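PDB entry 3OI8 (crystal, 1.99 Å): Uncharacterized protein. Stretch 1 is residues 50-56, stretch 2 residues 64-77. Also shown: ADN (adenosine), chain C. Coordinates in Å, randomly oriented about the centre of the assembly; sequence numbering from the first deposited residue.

Stretch 1 (50-56) MNVLKEN
Stretch 2 64-77: AYVIDTAHSRFPVI

Stretch 1 is extended through K54 (L53 phi/psi -115/143), its strand 53-54 parallel to 73-77, and turns at E55 (-39/-50). L53 pairs with V76 (CA-CA 4.7 Å) and K54 with I77 (CA-CA 5.2 Å). The ladder is staggered, as parallel strands require: L53 N donates to P75 O (3.0 Å), I77 N to L53 O (2.8 Å), and E55 N to I77 O (2.9 Å). Proline, lacking an amide hydrogen, suits position 75, where stretch 1 hydrogen-bonds only to its carbonyl, while its ring packs on V52, P75 CB lying 3.9 Å from V52 CG1.

Before the ladder, adenosine satisfies the backbone of N51: N51 N donates to ADN N1 (2.7 Å), while ADN N6 donates to N51 O (3.1 Å) and to R73 O (2.7 Å), so one amino group joins both stretches. The N51 side chain (chi1 m) uses both ends of its amide. OD1 accepts from H71 NE2 (2.7 Å), near the imidazole plane; ND2 makes a weak bond to Y65 OH (2.9 Å). A water lies 2.9 Å from Y65 OH and takes a weak bond from V52 N (3.5 Å). H71 ND1 pairs with ADN O5' (2.8 Å), and ADN C4 lies over one ring face.

From the end of a helix that runs to T69, Y65 (chi1 t) brings its ring to L53 (m, t), CD2 to CD2 3.6 Å. L53 CD1 meets F74 CB (3.8 Å). L53 and V76 share one face of the sheet, K54 and I77 the other; I77 (p, t) reaches back so that its CD1 lies 3.9 Å from V52 CG2.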

# COMPACT_ATOMS: atom_id res chain seq x y z
N MSE A 50 -3.61 19.47 -0.95
CA MSE A 50 -3.78 18.43 0.06
C MSE A 50 -5.12 18.58 0.76
O MSE A 50 -5.58 19.70 0.99
CB MSE A 50 -2.70 18.55 1.13
CG MSE A 50 -1.30 18.60 0.62
SE MSE A 50 -0.15 18.81 2.15
CE MSE A 50 -0.82 20.52 2.82
N ASN A 51 -5.74 17.46 1.14
CA ASN A 51 -6.92 17.50 1.98
C ASN A 51 -6.49 17.35 3.43
O ASN A 51 -5.94 16.31 3.80
CB ASN A 51 -7.90 16.37 1.62
CG ASN A 51 -8.56 16.58 0.26
OD1 ASN A 51 -8.62 15.67 -0.55
ND2 ASN A 51 -9.05 17.80 0.02
N VAL A 52 -6.71 18.39 4.25
CA VAL A 52 -6.25 18.38 5.64
C VAL A 52 -7.40 18.51 6.64
O VAL A 52 -8.52 18.90 6.28
CB VAL A 52 -5.25 19.52 5.90
CG1 VAL A 52 -4.03 19.39 4.97
CG2 VAL A 52 -5.93 20.88 5.70
N LEU A 53 -7.12 18.22 7.91
CA LEU A 53 -8.11 18.43 8.98
C LEU A 53 -7.62 19.50 9.94
O LEU A 53 -6.42 19.57 10.22
CB LEU A 53 -8.31 17.13 9.76
CG LEU A 53 -8.75 15.92 8.92
CD1 LEU A 53 -8.74 14.66 9.78
CD2 LEU A 53 -10.12 16.16 8.32
N LYS A 54 -8.53 20.34 10.44
CA LYS A 54 -8.17 21.39 11.39
C LYS A 54 -8.11 20.81 12.79
O LYS A 54 -8.95 20.01 13.19
CB LYS A 54 -9.18 22.55 11.39
CG LYS A 54 -9.63 23.07 10.03
CD LYS A 54 -8.48 23.32 9.09
CE LYS A 54 -9.02 23.74 7.72
NZ LYS A 54 -8.09 23.47 6.58
N GLU A 55 -7.10 21.23 13.53
CA GLU A 55 -6.84 20.83 14.91
C GLU A 55 -8.12 20.71 15.75
O GLU A 55 -8.34 19.70 16.42
CB GLU A 55 -5.91 21.89 15.53
CG GLU A 55 -5.21 21.51 16.82
CD GLU A 55 -4.20 22.57 17.28
OE1 GLU A 55 -4.20 23.70 16.73
OE2 GLU A 55 -3.40 22.27 18.20
N ASN A 56 -8.95 21.74 15.72
CA ASN A 56 -10.05 21.86 16.68
C ASN A 56 -11.43 21.53 16.12
O ASN A 56 -12.45 21.83 16.74
CB ASN A 56 -10.06 23.27 17.31
CG ASN A 56 -8.87 23.51 18.24
OD1 ASN A 56 -8.35 22.59 18.87
ND2 ASN A 56 -8.45 24.77 18.33
N ALA A 64 -17.40 13.47 8.43
CA ALA A 64 -18.05 13.73 7.15
C ALA A 64 -17.03 14.07 6.05
O ALA A 64 -17.17 13.65 4.91
CB ALA A 64 -19.09 14.84 7.28
N TYR A 65 -15.99 14.82 6.41
CA TYR A 65 -14.97 15.21 5.46
C TYR A 65 -14.15 13.99 5.04
O TYR A 65 -13.87 13.79 3.85
CB TYR A 65 -14.07 16.29 6.06
CG TYR A 65 -13.03 16.86 5.13
CD1 TYR A 65 -13.35 17.87 4.23
CD2 TYR A 65 -11.71 16.39 5.15
CE1 TYR A 65 -12.39 18.40 3.37
CE2 TYR A 65 -10.74 16.91 4.30
CZ TYR A 65 -11.09 17.93 3.41
OH TYR A 65 -10.15 18.46 2.57
N VAL A 66 -13.79 13.16 6.02
CA VAL A 66 -13.04 11.92 5.75
C VAL A 66 -13.80 10.99 4.81
O VAL A 66 -13.22 10.40 3.90
CB VAL A 66 -12.74 11.18 7.07
CG1 VAL A 66 -12.26 9.77 6.79
CG2 VAL A 66 -11.71 11.95 7.91
N ILE A 67 -15.10 10.85 5.03
CA ILE A 67 -15.92 10.00 4.17
C ILE A 67 -16.04 10.59 2.77
O ILE A 67 -15.90 9.89 1.76
CB ILE A 67 -17.32 9.81 4.76
CG1 ILE A 67 -17.24 8.91 6.00
CG2 ILE A 67 -18.31 9.28 3.71
CD1 ILE A 67 -18.49 8.95 6.85
N ASP A 68 -16.26 11.90 2.71
CA ASP A 68 -16.42 12.60 1.45
C ASP A 68 -15.19 12.46 0.55
O ASP A 68 -15.33 12.20 -0.64
CB ASP A 68 -16.71 14.08 1.69
CG ASP A 68 -17.18 14.79 0.43
OD1 ASP A 68 -17.92 14.17 -0.36
OD2 ASP A 68 -16.82 15.98 0.24
N THR A 69 -14.00 12.63 1.11
CA THR A 69 -12.78 12.58 0.31
C THR A 69 -12.31 11.15 0.13
O THR A 69 -11.57 10.84 -0.79
CB THR A 69 -11.65 13.41 0.95
OG1 THR A 69 -11.38 12.89 2.26
CG2 THR A 69 -12.04 14.87 1.07
N ALA A 70 -12.76 10.28 1.03
CA ALA A 70 -12.47 8.85 0.95
C ALA A 70 -10.99 8.49 1.12
O ALA A 70 -10.59 7.36 0.82
CB ALA A 70 -13.02 8.27 -0.36
N HIS A 71 -10.17 9.43 1.59
CA HIS A 71 -8.76 9.12 1.85
C HIS A 71 -8.64 8.31 3.13
O HIS A 71 -9.55 8.32 3.97
CB HIS A 71 -7.89 10.38 1.98
CG HIS A 71 -7.95 11.31 0.81
ND1 HIS A 71 -7.69 10.90 -0.48
CD2 HIS A 71 -8.22 12.63 0.74
CE1 HIS A 71 -7.81 11.93 -1.29
NE2 HIS A 71 -8.13 13.00 -0.58
N SER A 72 -7.50 7.66 3.30
CA SER A 72 -7.25 6.89 4.52
C SER A 72 -6.48 7.66 5.58
O SER A 72 -6.64 7.39 6.78
CB SER A 72 -6.51 5.58 4.18
OG SER A 72 -7.32 4.74 3.38
N ARG A 73 -5.62 8.59 5.14
CA ARG A 73 -4.78 9.37 6.06
C ARG A 73 -4.85 10.85 5.72
O ARG A 73 -4.95 11.21 4.55
CB ARG A 73 -3.33 8.88 5.98
CG ARG A 73 -3.07 7.66 6.85
CD ARG A 73 -2.04 6.76 6.27
NE ARG A 73 -2.49 6.22 4.99
CZ ARG A 73 -2.85 4.96 4.79
NH1 ARG A 73 -3.25 4.58 3.59
NH2 ARG A 73 -2.81 4.08 5.79
N PHE A 74 -4.79 11.70 6.76
CA PHE A 74 -4.95 13.15 6.62
C PHE A 74 -3.96 13.90 7.52
O PHE A 74 -3.91 13.65 8.72
CB PHE A 74 -6.36 13.56 7.04
CG PHE A 74 -7.45 12.89 6.25
CD1 PHE A 74 -8.10 13.57 5.23
CD2 PHE A 74 -7.83 11.60 6.53
CE1 PHE A 74 -9.12 12.96 4.50
CE2 PHE A 74 -8.83 10.98 5.79
CZ PHE A 74 -9.47 11.66 4.78
N PRO A 75 -3.20 14.84 6.94
CA PRO A 75 -2.41 15.76 7.78
C PRO A 75 -3.37 16.56 8.65
O PRO A 75 -4.44 16.93 8.19
CB PRO A 75 -1.79 16.74 6.76
CG PRO A 75 -1.86 16.02 5.43
CD PRO A 75 -3.08 15.15 5.50
N VAL A 76 -2.99 16.82 9.89
CA VAL A 76 -3.81 17.67 10.75
C VAL A 76 -3.03 18.97 10.97
O VAL A 76 -1.84 18.91 11.29
CB VAL A 76 -4.10 16.99 12.09
CG1 VAL A 76 -4.78 17.98 13.07
CG2 VAL A 76 -5.00 15.75 11.88
N ILE A 77 -3.69 20.11 10.78
CA ILE A 77 -2.99 21.39 10.80
C ILE A 77 -3.43 22.30 11.94
O ILE A 77 -4.53 22.17 12.50
CB ILE A 77 -3.17 22.17 9.49
CG1 ILE A 77 -4.65 22.48 9.25
CG2 ILE A 77 -2.55 21.42 8.33
CD1 ILE A 77 -4.92 23.60 8.27
O5' ADN C . -6.87 8.57 -1.82
C5' ADN C . -6.84 8.27 -3.19
C4' ADN C . -5.72 9.09 -3.89
O4' ADN C . -5.78 10.49 -3.48
C3' ADN C . -4.32 8.55 -3.52
O3' ADN C . -3.81 7.78 -4.58
C2' ADN C . -3.47 9.78 -3.31
O2' ADN C . -2.82 10.14 -4.51
C1' ADN C . -4.47 10.89 -2.97
N9 ADN C . -4.54 11.13 -1.53
C8 ADN C . -4.58 10.10 -0.41
N7 ADN C . -4.70 10.84 0.89
C5 ADN C . -4.76 12.34 0.57
C6 ADN C . -4.89 13.60 1.48
N6 ADN C . -5.04 13.43 2.93
N1 ADN C . -4.91 14.93 0.88
C2 ADN C . -4.81 15.10 -0.62
N3 ADN C . -4.68 13.87 -1.52
C4 ADN C . -4.66 12.52 -0.91
O HOH W 1 -8.67 20.92 2.95